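Local atomic coordinates of YncI copper-binding domain-containing protein (Nocardia farcinica, PDB entry 3ESM), a protein that is of unknown function but probably binds copper, through an immunoglobulin-like domain that is likely to lie outside the cytoplasm. Residues Asp59-Asp62 / Ala66-Val69; Thr26-Ala31 / Asp111-Ala116; Ser18-Arg23 / Pro133-Ala138; Pro52-Arg57 / Pro78-Gly83; Thr39-Arg44 / Pro94-Glu99. The protein carries 2 engineered substitutions. All coordinates share one frame; numbering follows the deposited sequence.

Contact 1: residues Asp59-Asp62 / Ala66-Val69; sequences DRND and AVSV. With SO4 (sulfate ion), chain B.
The Arg60 guanidinium carries the Ala66 methyl over one face, CB lying 4.1 Å from NH1 and offset toward the rim, while a sulfate oxygen meets its edge in the plane: NH2 donates to O2 of the ion at 3.0 Å. The setting is a beta hairpin of strands 54-60 and 66-73, whose register shifts by one near the turn at a beta bulge, Val67 being the extra residue opposite Asp59 and Arg60. With CG anti to the carbonyl carbon (chi1 -55°) and a bend at chi2, the arginine chain folds back across Ala66, and NH1 reaches the carbonyls of Arg44 and Ser64. Ser45 and Ala46 also hold the sulfate, probably a guest from the crystallisation liquor. Asp59 and Ser68 form the antiparallel hydrogen-bonded pair: Asp59 N gives to Ser68 O, and Asp59 O receives Val67 N at 2.9 Å in a fairly straight bond (164°). CG1 of Val67 rests against CB and ND2 of Asn61, whose amide also binds Glu65. On the face bearing Asp59 and Ser68, the carboxylate pairs with Arg57 and the serine hydroxyl bonds to Ser110 of the second subunit; one water donates to both Asp59 OD2 and Ser68 OG, each at 2.7 Å.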
# COMPACT_ATOMS: atom_id res chain seq x y z
N ASP A 59 12.39 4.45 2.01
CA ASP A 59 12.37 4.72 3.46
C ASP A 59 13.67 4.26 4.13
O ASP A 59 14.27 3.28 3.70
CB ASP A 59 11.18 4.06 4.12
CG ASP A 59 9.89 4.87 3.92
OD1 ASP A 59 9.62 5.77 4.76
OD2 ASP A 59 9.21 4.65 2.91
N ARG A 60 14.10 4.97 5.15
CA ARG A 60 15.41 4.68 5.76
C ARG A 60 15.23 4.51 7.26
O ARG A 60 14.29 5.03 7.85
CB ARG A 60 16.36 5.85 5.52
CG ARG A 60 16.52 6.24 4.06
CD ARG A 60 17.84 5.74 3.55
NE ARG A 60 18.03 5.99 2.13
CZ ARG A 60 19.06 5.54 1.44
NH1 ARG A 60 19.99 4.84 2.06
NH2 ARG A 60 19.16 5.79 0.14
N ASN A 61 16.12 3.76 7.89
CA ASN A 61 16.10 3.68 9.35
C ASN A 61 17.12 4.65 9.97
O ASN A 61 17.71 5.47 9.26
CB ASN A 61 16.34 2.24 9.81
CG ASN A 61 17.72 1.73 9.45
OD1 ASN A 61 18.60 2.50 9.04
ND2 ASN A 61 17.91 0.40 9.58
N ASP A 62 17.33 4.50 11.28
CA ASP A 62 18.18 5.43 12.04
C ASP A 62 19.63 5.34 11.58
O ASP A 62 20.41 6.30 11.73
CB ASP A 62 18.09 5.09 13.54
CG ASP A 62 18.25 3.59 13.81
OD1 ASP A 62 18.50 2.82 12.85
OD2 ASP A 62 18.09 3.16 14.99
N ALA A 66 18.45 1.82 3.71
CA ALA A 66 17.15 1.72 3.05
C ALA A 66 16.46 0.42 3.47
O ALA A 66 16.99 -0.67 3.21
CB ALA A 66 17.36 1.68 1.53
N VAL A 67 15.26 0.56 4.04
CA VAL A 67 14.47 -0.55 4.59
C VAL A 67 13.31 -0.97 3.67
O VAL A 67 12.80 -2.09 3.77
CB VAL A 67 13.92 -0.27 6.02
CG1 VAL A 67 15.06 -0.10 7.02
CG2 VAL A 67 13.06 0.97 6.04
N SER A 68 12.87 -0.05 2.81
CA SER A 68 11.84 -0.41 1.85
C SER A 68 11.77 0.66 0.76
O SER A 68 12.36 1.74 0.90
CB SER A 68 10.48 -0.52 2.53
OG SER A 68 9.94 0.77 2.82
N VAL A 69 11.08 0.33 -0.32
CA VAL A 69 10.91 1.29 -1.43
C VAL A 69 9.48 1.15 -1.86
O VAL A 69 8.92 0.03 -1.87
CB VAL A 69 11.88 1.01 -2.60
CG1 VAL A 69 11.86 -0.48 -3.03
CG2 VAL A 69 11.57 1.93 -3.80
S SO4 B . 22.20 6.29 -2.04
O1 SO4 B . 21.91 7.63 -2.59
O2 SO4 B . 21.02 5.42 -2.13
O3 SO4 B . 23.32 5.76 -2.80
O4 SO4 B . 22.51 6.40 -0.62
O HOH W 1 8.87 2.63 1.11

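Contact 2: residues Thr26-Ala31 / Asp111-Ala116; sequences TESETA and DGRVVA
An ST motif on one loop faces an Asx turn on another, Ser28 and Ala31 meeting Asp111 and Arg113. Ser28 OG, carried anti to the backbone N (chi1 170°), accepts from the amides of both Thr30 and Ala31, the latter at 2.8 Å and nearly straight. With OG held this way, CB of Ser28 lies at the edge of the Arg113 guanidinium, in its plane, 3.6 Å from NH2. The Ala31 methyl meets the Asp111 carboxylate, its CB 3.5 Å from OD2. No direct hydrogen bond joins the loops; polar linkage runs through two waters, one donating to Glu27 O and accepting from Arg113 NH1, the other donating to Asp111 OD2 and hydrogen-bonded to Thr30 OG1. Within 111-116 the carboxylate does double duty: OD1 takes the Arg113 backbone N on its anti side, and OD2 receives Arg113 NE at 2.8 Å on the syn side, 23° out of the carboxylate plane, as a salt bridge. A bend at chi3 (-71°) turns the guanidinium back to this acid, and Tyr109 adds a cation-pi contact. The two loops connect strands at one end of this immunoglobulin-like sandwich, ST and Asx turns being common loop motifs.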
# COMPACT_ATOMS: atom_id res chain seq x y z
N THR A 26 -0.50 -8.05 -12.99
CA THR A 26 -1.79 -7.66 -12.47
C THR A 26 -2.74 -8.85 -12.54
O THR A 26 -3.18 -9.23 -13.62
CB THR A 26 -2.33 -6.42 -13.24
OG1 THR A 26 -1.48 -5.30 -12.93
CG2 THR A 26 -3.73 -6.07 -12.81
N GLU A 27 -3.01 -9.44 -11.39
CA GLU A 27 -3.79 -10.69 -11.31
C GLU A 27 -5.22 -10.43 -10.88
O GLU A 27 -5.71 -10.95 -9.88
CB GLU A 27 -3.07 -11.70 -10.41
CG GLU A 27 -1.81 -12.16 -11.13
CD GLU A 27 -0.96 -13.20 -10.41
OE1 GLU A 27 -0.05 -13.74 -11.08
OE2 GLU A 27 -1.19 -13.50 -9.20
N SER A 28 -5.88 -9.59 -11.66
CA SER A 28 -7.28 -9.32 -11.50
C SER A 28 -7.82 -9.20 -12.90
O SER A 28 -7.10 -8.83 -13.83
CB SER A 28 -7.50 -7.99 -10.77
OG SER A 28 -8.86 -7.63 -10.83
N GLU A 29 -9.11 -9.48 -13.05
CA GLU A 29 -9.73 -9.22 -14.35
C GLU A 29 -10.27 -7.80 -14.49
O GLU A 29 -10.60 -7.37 -15.60
CB GLU A 29 -10.81 -10.25 -14.63
CG GLU A 29 -10.22 -11.62 -14.82
CD GLU A 29 -11.24 -12.62 -15.30
OE1 GLU A 29 -12.45 -12.36 -15.07
OE2 GLU A 29 -10.83 -13.63 -15.91
N THR A 30 -10.35 -7.07 -13.38
CA THR A 30 -10.93 -5.75 -13.40
C THR A 30 -10.08 -4.65 -12.76
O THR A 30 -10.11 -3.50 -13.20
CB THR A 30 -12.27 -5.75 -12.69
OG1 THR A 30 -12.13 -6.43 -11.43
CG2 THR A 30 -13.30 -6.49 -13.57
N ALA A 31 -9.34 -4.99 -11.72
CA ALA A 31 -8.62 -3.97 -10.94
C ALA A 31 -7.17 -3.86 -11.45
O ALA A 31 -6.63 -4.82 -12.01
CB ALA A 31 -8.63 -4.35 -9.49
N ASP A 111 -8.97 -1.42 -6.58
CA ASP A 111 -10.21 -1.70 -5.82
C ASP A 111 -10.01 -1.74 -4.30
O ASP A 111 -10.95 -2.10 -3.54
CB ASP A 111 -10.85 -3.02 -6.29
CG ASP A 111 -9.98 -4.23 -6.05
OD1 ASP A 111 -8.93 -4.09 -5.38
OD2 ASP A 111 -10.35 -5.33 -6.56
N GLY A 112 -8.81 -1.39 -3.85
CA GLY A 112 -8.53 -1.32 -2.43
C GLY A 112 -7.83 -2.54 -1.85
O GLY A 112 -7.33 -2.47 -0.73
N ARG A 113 -7.82 -3.65 -2.58
CA ARG A 113 -7.14 -4.86 -2.10
C ARG A 113 -5.62 -4.70 -2.13
O ARG A 113 -5.08 -4.01 -2.99
CB ARG A 113 -7.55 -6.08 -2.95
CG ARG A 113 -9.05 -6.38 -2.91
CD ARG A 113 -9.39 -7.68 -3.72
NE ARG A 113 -9.24 -7.50 -5.17
CZ ARG A 113 -8.21 -7.93 -5.91
NH1 ARG A 113 -7.20 -8.60 -5.35
NH2 ARG A 113 -8.18 -7.70 -7.21
N VAL A 114 -4.94 -5.37 -1.20
CA VAL A 114 -3.48 -5.39 -1.21
C VAL A 114 -3.08 -6.85 -1.12
O VAL A 114 -3.56 -7.56 -0.18
CB VAL A 114 -2.86 -4.58 -0.04
CG1 VAL A 114 -1.33 -4.74 -0.04
CG2 VAL A 114 -3.26 -3.08 -0.13
N VAL A 115 -2.26 -7.29 -2.07
CA VAL A 115 -1.76 -8.66 -2.11
C VAL A 115 -0.36 -8.75 -1.53
O VAL A 115 0.54 -8.02 -1.95
CB VAL A 115 -1.78 -9.22 -3.51
CG1 VAL A 115 -1.18 -10.62 -3.52
CG2 VAL A 115 -3.20 -9.23 -4.06
N ALA A 116 -0.20 -9.65 -0.55
CA ALA A 116 1.10 -9.85 0.11
C ALA A 116 1.91 -10.90 -0.62
O ALA A 116 1.41 -12.01 -0.86
CB ALA A 116 0.88 -10.29 1.56
O HOH W 2 -5.79 -9.81 -6.95
O HOH W 3 -12.27 -5.16 -8.50

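Contact 3: residues Ser18-Arg23 / Pro133-Ala138; sequences SVVTFR and PTLTLA
Val20 and Leu135 meet methyl to methyl, CG2 of the valine 4.3 Å from CD1 of the leucine, while two residues along Phe22 comes against Pro133. Neither pair shares a backbone hydrogen bond: the strands belong to different sheets, and the CA atoms of Val20 and Leu135 stand 9.4 Å apart. Conformation does the bridging. Leu135 has CG anti to its carbonyl carbon (chi1 -68°) and an extended chi2, which carries CD1 out to the valine. Val20 offers CG2, the methyl anti to its carbonyl carbon and beside the N. Phe22 starts less directly, since its CB is not aimed at the opposite segment; chi1 of -64° and a ring turned to chi2 -81° swing CD1 to within 4.3 Å of Pro133 CG. The proline reaches the ring obliquely. All four residues are buried. Around them, Phe103 of strand 100-109 meets the Phe22 ring edge-to-face, and Ala7 of strand 6-8 touches Phe22, Pro133 and Leu135. Strand 18-25 thus faces strand 134-136 across the interior, the first lying between strands 6-8 and 85-93, the second paired with strand 100-109. Such inward packing between two antiparallel sheets is the core of an immunoglobulin-like beta sandwich.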
# COMPACT_ATOMS: atom_id res chain seq x y z
N SER A 18 23.56 -4.25 -7.22
CA SER A 18 22.90 -4.70 -8.45
C SER A 18 21.71 -3.82 -8.77
O SER A 18 21.10 -3.28 -7.84
CB SER A 18 22.37 -6.14 -8.32
OG SER A 18 23.42 -7.10 -8.27
N VAL A 19 21.39 -3.68 -10.05
CA VAL A 19 20.10 -3.12 -10.46
C VAL A 19 19.11 -4.29 -10.41
O VAL A 19 19.22 -5.23 -11.20
CB VAL A 19 20.15 -2.56 -11.90
CG1 VAL A 19 18.77 -2.10 -12.35
CG2 VAL A 19 21.15 -1.39 -12.01
N VAL A 20 18.13 -4.22 -9.49
CA VAL A 20 17.14 -5.30 -9.32
C VAL A 20 15.83 -4.89 -9.94
O VAL A 20 15.34 -3.80 -9.66
CB VAL A 20 16.92 -5.59 -7.82
CG1 VAL A 20 15.88 -6.72 -7.60
CG2 VAL A 20 18.24 -5.98 -7.20
N THR A 21 15.30 -5.74 -10.80
CA THR A 21 14.07 -5.44 -11.51
C THR A 21 12.99 -6.35 -10.96
O THR A 21 13.15 -7.57 -10.99
CB THR A 21 14.22 -5.72 -13.01
OG1 THR A 21 15.10 -4.75 -13.60
CG2 THR A 21 12.84 -5.67 -13.71
N PHE A 22 11.90 -5.77 -10.45
CA PHE A 22 10.74 -6.54 -9.97
C PHE A 22 9.67 -6.48 -11.03
O PHE A 22 9.22 -5.39 -11.39
CB PHE A 22 10.21 -5.96 -8.65
CG PHE A 22 11.19 -6.08 -7.53
CD1 PHE A 22 11.34 -7.28 -6.85
CD2 PHE A 22 11.99 -5.00 -7.19
CE1 PHE A 22 12.27 -7.39 -5.83
CE2 PHE A 22 12.95 -5.11 -6.17
CZ PHE A 22 13.10 -6.31 -5.50
N ARG A 23 9.29 -7.64 -11.58
CA ARG A 23 8.27 -7.66 -12.61
C ARG A 23 7.01 -8.17 -11.96
O ARG A 23 6.98 -9.28 -11.43
CB ARG A 23 8.68 -8.57 -13.77
CG ARG A 23 7.73 -8.49 -14.95
CD ARG A 23 8.28 -9.27 -16.15
NE ARG A 23 7.51 -8.96 -17.34
CZ ARG A 23 6.70 -9.82 -17.94
NH1 ARG A 23 6.58 -11.05 -17.45
NH2 ARG A 23 6.02 -9.45 -19.02
N PRO A 133 9.62 -12.58 -3.68
CA PRO A 133 10.64 -12.66 -4.71
C PRO A 133 12.03 -12.85 -4.08
O PRO A 133 12.34 -12.21 -3.07
CB PRO A 133 10.57 -11.30 -5.41
CG PRO A 133 9.53 -10.53 -4.76
CD PRO A 133 8.88 -11.30 -3.68
N THR A 134 12.84 -13.70 -4.67
CA THR A 134 14.09 -14.09 -4.02
C THR A 134 15.22 -14.11 -5.02
O THR A 134 14.99 -14.38 -6.22
CB THR A 134 13.89 -15.49 -3.29
OG1 THR A 134 12.88 -15.37 -2.28
CG2 THR A 134 15.18 -15.95 -2.63
N LEU A 135 16.43 -13.76 -4.58
CA LEU A 135 17.63 -13.87 -5.43
C LEU A 135 18.65 -14.81 -4.81
O LEU A 135 18.78 -14.85 -3.60
CB LEU A 135 18.34 -12.53 -5.57
CG LEU A 135 17.68 -11.39 -6.35
CD1 LEU A 135 18.57 -10.16 -6.22
CD2 LEU A 135 17.53 -11.80 -7.80
N THR A 136 19.36 -15.53 -5.67
CA THR A 136 20.56 -16.28 -5.27
C THR A 136 21.74 -15.40 -5.49
O THR A 136 21.85 -14.76 -6.54
CB THR A 136 20.74 -17.51 -6.15
OG1 THR A 136 19.82 -18.50 -5.71
CG2 THR A 136 22.19 -18.04 -6.06
N LEU A 137 22.65 -15.37 -4.53
CA LEU A 137 23.78 -14.48 -4.61
C LEU A 137 25.06 -15.24 -4.79
O LEU A 137 25.37 -16.12 -3.99
CB LEU A 137 23.86 -13.63 -3.36
CG LEU A 137 22.59 -12.81 -3.16
CD1 LEU A 137 22.68 -12.10 -1.80
CD2 LEU A 137 22.38 -11.81 -4.29
N ALA A 138 25.79 -14.90 -5.85
CA ALA A 138 27.06 -15.54 -6.15
C ALA A 138 28.06 -15.19 -5.08
O ALA A 138 28.03 -14.12 -4.46
CB ALA A 138 27.57 -15.12 -7.52

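Contact 4: residues Pro52-Arg57 / Pro78-Gly83; sequences PGWTAR and PGVQPG
Trp54 and Val80 cross at about a right angle, the indole resting the CZ2-CH2 side of its six-membered ring against one valine methyl. CZ2 lies 3.8 Å from Val80 CG2, and CH2 follows at 4.0 Å, so the methyl sits beside the bond between these two ring carbons and approaches the indole obliquely. The tryptophan gets there by length more than by aim: CB does not point at the opposing loop, but with CG anti to the carbonyl carbon (chi1 -63°) the ring extends across the intervening distance. On the valine, CG1 is anti to the backbone N (chi1 -175°), a rotation that places CG2 beside that N and presents it to the indole. Gly79 contributes its backbone alone, CA standing 4.3 Å from CZ2. In the immunoglobulin-like sandwich this joins the start of strand 54-60 to the connection between strands 66-73 and 85-93. The indole is further packed by Trp71 and Ala73 of the adjoining hairpin strand, and it makes an edge-to-face pair with Phe88 of the other sheet. The loop has its own brace: Gln81 NE2 donates to Gly79 O at 3.0 Å, entering from above the carbonyl plane, 60° out of it. The Val80 backbone is held as well, its O accepting from Thr26 OG1 and its main chain bonding to Thr33.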
# COMPACT_ATOMS: atom_id res chain seq x y z
N PRO A 52 7.98 7.54 -15.56
CA PRO A 52 6.92 8.51 -15.79
C PRO A 52 5.58 8.01 -15.27
O PRO A 52 5.21 6.83 -15.50
CB PRO A 52 6.91 8.67 -17.32
CG PRO A 52 8.34 8.39 -17.68
CD PRO A 52 8.69 7.20 -16.81
N GLY A 53 4.88 8.89 -14.57
CA GLY A 53 3.56 8.56 -14.05
C GLY A 53 3.59 7.88 -12.70
O GLY A 53 2.52 7.57 -12.17
N TRP A 54 4.77 7.64 -12.14
CA TRP A 54 4.88 7.00 -10.80
C TRP A 54 5.80 7.82 -9.92
O TRP A 54 6.76 8.46 -10.43
CB TRP A 54 5.49 5.60 -10.92
CG TRP A 54 4.64 4.66 -11.72
CD1 TRP A 54 4.49 4.63 -13.10
CD2 TRP A 54 3.81 3.62 -11.20
NE1 TRP A 54 3.62 3.60 -13.45
CE2 TRP A 54 3.20 2.96 -12.32
CE3 TRP A 54 3.56 3.15 -9.93
CZ2 TRP A 54 2.28 1.91 -12.16
CZ3 TRP A 54 2.65 2.04 -9.78
CH2 TRP A 54 2.04 1.45 -10.90
N THR A 55 5.53 7.84 -8.62
CA THR A 55 6.42 8.47 -7.68
C THR A 55 7.04 7.40 -6.80
O THR A 55 6.35 6.49 -6.40
CB THR A 55 5.68 9.51 -6.83
OG1 THR A 55 5.27 10.58 -7.73
CG2 THR A 55 6.62 10.06 -5.77
N ALA A 56 8.34 7.49 -6.54
CA ALA A 56 8.99 6.50 -5.68
C ALA A 56 9.52 7.16 -4.39
O ALA A 56 10.00 8.32 -4.41
CB ALA A 56 10.12 5.79 -6.40
N ARG A 57 9.39 6.43 -3.28
CA ARG A 57 10.01 6.85 -2.02
C ARG A 57 10.85 5.68 -1.53
O ARG A 57 10.44 4.53 -1.65
CB ARG A 57 9.01 7.24 -0.91
CG ARG A 57 8.10 6.16 -0.44
CD ARG A 57 7.13 6.73 0.63
NE ARG A 57 7.77 6.93 1.93
CZ ARG A 57 7.88 8.09 2.58
NH1 ARG A 57 7.40 9.24 2.07
NH2 ARG A 57 8.49 8.10 3.76
N PRO A 78 -3.87 5.34 -14.62
CA PRO A 78 -4.79 4.27 -14.22
C PRO A 78 -4.07 3.05 -13.61
O PRO A 78 -4.75 2.10 -13.19
CB PRO A 78 -5.43 3.86 -15.55
CG PRO A 78 -4.40 4.16 -16.56
CD PRO A 78 -3.78 5.44 -16.09
N GLY A 79 -2.74 3.05 -13.60
CA GLY A 79 -1.97 1.91 -13.08
C GLY A 79 -1.88 0.74 -14.05
O GLY A 79 -2.26 0.85 -15.23
N VAL A 80 -1.34 -0.39 -13.59
CA VAL A 80 -1.05 -1.50 -14.49
C VAL A 80 -2.30 -2.32 -14.73
O VAL A 80 -2.91 -2.85 -13.79
CB VAL A 80 0.06 -2.39 -13.89
CG1 VAL A 80 0.48 -3.50 -14.89
CG2 VAL A 80 1.24 -1.53 -13.42
N GLN A 81 -2.72 -2.40 -15.99
CA GLN A 81 -4.04 -2.96 -16.29
C GLN A 81 -4.14 -4.49 -16.15
O GLN A 81 -3.13 -5.19 -16.26
CB GLN A 81 -4.48 -2.51 -17.69
CG GLN A 81 -4.63 -1.00 -17.82
CD GLN A 81 -5.62 -0.49 -16.80
OE1 GLN A 81 -6.77 -0.91 -16.78
NE2 GLN A 81 -5.16 0.39 -15.92
N PRO A 82 -5.36 -5.01 -15.91
CA PRO A 82 -5.55 -6.46 -15.89
C PRO A 82 -4.78 -7.18 -17.01
O PRO A 82 -4.80 -6.77 -18.18
CB PRO A 82 -7.07 -6.61 -16.04
CG PRO A 82 -7.62 -5.40 -15.32
CD PRO A 82 -6.63 -4.28 -15.70
N GLY A 83 -4.05 -8.22 -16.64
CA GLY A 83 -3.36 -9.01 -17.65
C GLY A 83 -2.00 -8.50 -18.05
O GLY A 83 -1.29 -9.19 -18.79

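Contact 5: residues Thr39-Arg44 / Pro94-Glu99; sequences TLPNVR and PLPSAE
Val43 and Pro94 make the close part of this contact, CG1 of the buried valine lying 3.7 Å from the proline carbonyl oxygen. Next to it the aliphatic base of Arg44 runs alongside the Pro94 ring, the two side chains pointing the same way, with Arg44 CG 3.8 Å and Arg44 CB 4.0 Å from Pro94 CD. The peptide bond before Pro94 is cis. The fit is looser at Pro41 and Pro96, which touch at a single pair of ring carbons, Pro41 CB to Pro96 CG at 4.2 Å. Between this pair and Pro94 the segments are joined through water: one molecule donates to Pro41 O at 2.8 Å and to Pro94 O at 3.0 Å, so two carbonyls that do not bond to each other share a bridge. On the solvent side, the polar end of Arg44 leaves the contact altogether. Bends at chi2 and at chi3 (38°) turn its guanidinium outward, where NH2 donates to Lys63 O in the hairpin turn. The backbone shape is irregular here as well, Pro41 centring an inverse gamma turn and Asn42 with Val43 forming a G1 beta bulge opposite Ala66. Strand 33-43 runs between two neighbours. On one side it pairs with strand 66-73, where Val43 bonds to Ala66; on the other it pairs with strand 100-109, whose Val101 touches both Pro41 and Pro96, with the 94-99 loop leading from strand 85-93 of the second sheet into that strand.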
# COMPACT_ATOMS: atom_id res chain seq x y z
N THR A 39 10.20 -4.70 0.49
CA THR A 39 11.03 -4.64 1.69
C THR A 39 12.46 -4.93 1.28
O THR A 39 12.72 -5.94 0.60
CB THR A 39 10.57 -5.72 2.68
OG1 THR A 39 9.27 -5.40 3.17
CG2 THR A 39 11.55 -5.83 3.82
N LEU A 40 13.40 -4.04 1.65
CA LEU A 40 14.80 -4.16 1.22
C LEU A 40 15.66 -4.63 2.36
O LEU A 40 15.34 -4.42 3.52
CB LEU A 40 15.38 -2.82 0.72
CG LEU A 40 14.61 -2.22 -0.47
CD1 LEU A 40 15.10 -0.79 -0.71
CD2 LEU A 40 14.83 -3.07 -1.71
N PRO A 41 16.79 -5.25 2.03
CA PRO A 41 17.55 -5.88 3.08
C PRO A 41 18.50 -4.85 3.75
O PRO A 41 19.74 -5.04 3.82
CB PRO A 41 18.30 -7.00 2.35
CG PRO A 41 18.42 -6.53 0.93
CD PRO A 41 17.16 -5.70 0.68
N ASN A 42 17.92 -3.75 4.22
CA ASN A 42 18.66 -2.78 5.00
C ASN A 42 19.98 -2.42 4.36
O ASN A 42 21.03 -2.52 5.00
CB ASN A 42 18.90 -3.33 6.40
CG ASN A 42 17.63 -3.40 7.25
OD1 ASN A 42 17.70 -3.59 8.48
ND2 ASN A 42 16.48 -3.28 6.61
N VAL A 43 19.93 -1.97 3.11
CA VAL A 43 21.11 -1.66 2.30
C VAL A 43 21.58 -0.23 2.49
O VAL A 43 20.78 0.65 2.81
CB VAL A 43 20.84 -1.90 0.78
CG1 VAL A 43 20.61 -3.39 0.53
CG2 VAL A 43 19.63 -1.10 0.32
N ARG A 44 22.86 0.03 2.29
CA ARG A 44 23.36 1.41 2.42
C ARG A 44 22.83 2.29 1.29
O ARG A 44 22.52 3.48 1.49
CB ARG A 44 24.89 1.44 2.39
CG ARG A 44 25.58 0.61 3.41
CD ARG A 44 25.92 1.45 4.63
NE ARG A 44 24.83 2.39 4.89
CZ ARG A 44 24.50 2.84 6.10
NH1 ARG A 44 25.17 2.45 7.18
NH2 ARG A 44 23.49 3.69 6.21
N PRO A 94 25.26 -2.57 -0.44
CA PRO A 94 25.70 -3.91 -0.82
C PRO A 94 24.68 -4.95 -0.42
O PRO A 94 24.06 -4.82 0.63
CB PRO A 94 26.96 -4.11 0.02
CG PRO A 94 26.74 -3.28 1.24
CD PRO A 94 25.93 -2.07 0.77
N LEU A 95 24.52 -5.98 -1.25
CA LEU A 95 23.70 -7.14 -0.94
C LEU A 95 24.35 -7.96 0.14
O LEU A 95 25.57 -7.95 0.27
CB LEU A 95 23.49 -7.97 -2.20
CG LEU A 95 22.70 -7.26 -3.30
CD1 LEU A 95 22.72 -8.05 -4.58
CD2 LEU A 95 21.24 -7.01 -2.85
N PRO A 96 23.53 -8.67 0.94
CA PRO A 96 24.01 -9.35 2.13
C PRO A 96 25.03 -10.42 1.80
O PRO A 96 25.11 -10.90 0.65
CB PRO A 96 22.76 -10.03 2.71
CG PRO A 96 21.62 -9.58 1.93
CD PRO A 96 22.06 -8.69 0.81
N SER A 97 25.82 -10.76 2.80
CA SER A 97 26.71 -11.88 2.67
C SER A 97 25.95 -13.13 3.06
O SER A 97 26.15 -13.71 4.12
CB SER A 97 27.95 -11.66 3.53
OG SER A 97 28.65 -10.59 2.93
N ALA A 98 25.05 -13.51 2.16
CA ALA A 98 24.19 -14.67 2.34
C ALA A 98 24.02 -15.33 0.97
O ALA A 98 24.18 -14.68 -0.06
CB ALA A 98 22.84 -14.26 2.90
N GLU A 99 23.71 -16.63 0.96
CA GLU A 99 23.48 -17.32 -0.27
C GLU A 99 22.20 -16.84 -0.93
O GLU A 99 22.10 -16.84 -2.13
CB GLU A 99 23.29 -18.82 -0.01
CG GLU A 99 24.55 -19.53 0.49
CD GLU A 99 24.92 -19.19 1.93
OE1 GLU A 99 24.01 -18.93 2.78
OE2 GLU A 99 26.15 -19.21 2.21
O HOH W 4 22.08 -5.99 2.58

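Contact 3 is the buried one, apolar throughout and joining the two sheets; contact 5 lies at the surface, and contacts 1, 2 and 4 are partly buried. Contact 1 alone rests on backbone bonds between its segments, as a hairpin should. It shares strand 54-60 with contact 4, and it adjoins contact 5 within the same sheet, through Ala66 with Val43 and Arg60 with the Arg44 carbonyl. Contacts 2 and 4 meet through Thr26 and Val80, though contact 2 is polar and water-linked and contact 4 is apolar, an indole against a valine methyl. Contacts 3 and 5 meet at Leu137, whereas contacts 2 and 5 stand on opposite sides of the centre, about 29 Å apart between centres.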